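Local coordinates for alcohol dehydrogenase, zinc-containing (Thermotoga maritima, PDB 3IP1), which catalyses the NAD(+)-dependent oxidation of scyllo-inosose to 3-dehydro-scyllo-inosose, probably as a step in myo-inositol breakdown, at the interface of chains A and B. Residues are numbered along the deposited sequence; one frame, centred on the assembly and turned at random. Chains: chain A/B, Alcohol dehydrogenase, zinc-containing.

The interface of chains A and B. Residues chain A 212-215; chain B 201, 352.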
# COMPACT_ATOMS: atom_id res chain seq x y z
N ARG A 212 -10.91 4.36 -5.14
CA ARG A 212 -11.13 3.59 -6.34
C ARG A 212 -12.32 4.20 -7.10
O ARG A 212 -13.27 4.68 -6.47
CB ARG A 212 -11.41 2.14 -5.97
CG ARG A 212 -10.22 1.48 -5.31
CD ARG A 212 -10.39 -0.01 -5.25
NE ARG A 212 -9.19 -0.64 -4.71
CZ ARG A 212 -9.18 -1.82 -4.09
NH1 ARG A 212 -10.30 -2.53 -3.96
NH2 ARG A 212 -8.04 -2.29 -3.60
N PRO A 213 -12.28 4.19 -8.44
CA PRO A 213 -13.41 4.71 -9.23
C PRO A 213 -14.71 4.01 -8.86
O PRO A 213 -14.73 2.78 -8.75
CB PRO A 213 -13.03 4.36 -10.67
CG PRO A 213 -11.52 4.27 -10.65
CD PRO A 213 -11.16 3.73 -9.29
N GLY A 214 -15.77 4.79 -8.65
CA GLY A 214 -17.04 4.31 -8.11
C GLY A 214 -17.28 4.68 -6.65
O GLY A 214 -18.41 4.62 -6.18
N ASP A 215 -16.23 5.04 -5.92
CA ASP A 215 -16.35 5.43 -4.50
C ASP A 215 -17.06 6.75 -4.33
O ASP A 215 -17.06 7.56 -5.24
CB ASP A 215 -14.97 5.54 -3.84
CG ASP A 215 -14.35 4.18 -3.51
OD1 ASP A 215 -15.06 3.15 -3.49
OD2 ASP A 215 -13.14 4.14 -3.26
N TYR B 201 -11.48 -3.92 -14.63
CA TYR B 201 -11.32 -3.23 -13.36
C TYR B 201 -10.36 -3.98 -12.42
O TYR B 201 -9.47 -3.39 -11.81
CB TYR B 201 -12.69 -3.05 -12.71
CG TYR B 201 -12.77 -2.04 -11.61
CD1 TYR B 201 -12.30 -2.34 -10.33
CD2 TYR B 201 -13.34 -0.78 -11.82
CE1 TYR B 201 -12.39 -1.42 -9.29
CE2 TYR B 201 -13.44 0.14 -10.79
CZ TYR B 201 -12.96 -0.20 -9.52
OH TYR B 201 -13.04 0.70 -8.48
N ARG B 352 -18.58 -1.53 -7.27
CA ARG B 352 -17.98 -0.28 -7.80
C ARG B 352 -18.24 -0.08 -9.29
O ARG B 352 -18.57 1.03 -9.72
CB ARG B 352 -16.48 -0.18 -7.48
CG ARG B 352 -16.23 0.19 -6.04
CD ARG B 352 -14.77 0.36 -5.81
NE ARG B 352 -14.42 0.50 -4.41
CZ ARG B 352 -14.19 -0.52 -3.58
NH1 ARG B 352 -14.31 -1.76 -4.00
NH2 ARG B 352 -13.82 -0.28 -2.32
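B:Arg352 and B:Tyr201 reach from two helices of one subunit to a short turn of the other, A:Arg212 to A:Asp215, and show how a tight turn can offer both a side chain and a backbone carbonyl to its partner. The B:Arg352 chain, extended from CG to NE, crosses A:Arg212 at a slant, its CD 3.8 Å from CB of that residue. NE, at the root of the guanidinium group, makes a salt bridge and hydrogen bond of 2.9 Å to OD1 of A:Asp215, on the syn side of the carboxylate but tilted from its plane; the carboxylate and guanidinium planes stand 63° apart. The other carboxylate oxygen, OD2, takes the backbone N-H of A:Arg212 at 2.9 Å from above the plane, a bond that ties the turn together and helps fix the acid's rotation. CD of A:Arg212 lies over one guanidinium face of B:Arg352, and NH1 of A:Arg212 comes to 4.1 Å of NH1 of B:Arg352, the guanidinium planes 65° apart. The phenol of B:Tyr201, swung away from its own backbone N (chi1 -164°), brings OH to the carbonyl O of A:Pro213, 2.7 Å away, on a lone pair in the carbonyl plane. Were B:Arg352 an alanine, A:Asp215 would probably lose its cross-subunit charge partner, and A:Arg212 its packing. The turn leads into strand 216-220, before the Rossmann glycine loop, and meets helices 194-207 and 349-358 in a two-fold interface, probably the homodimer's.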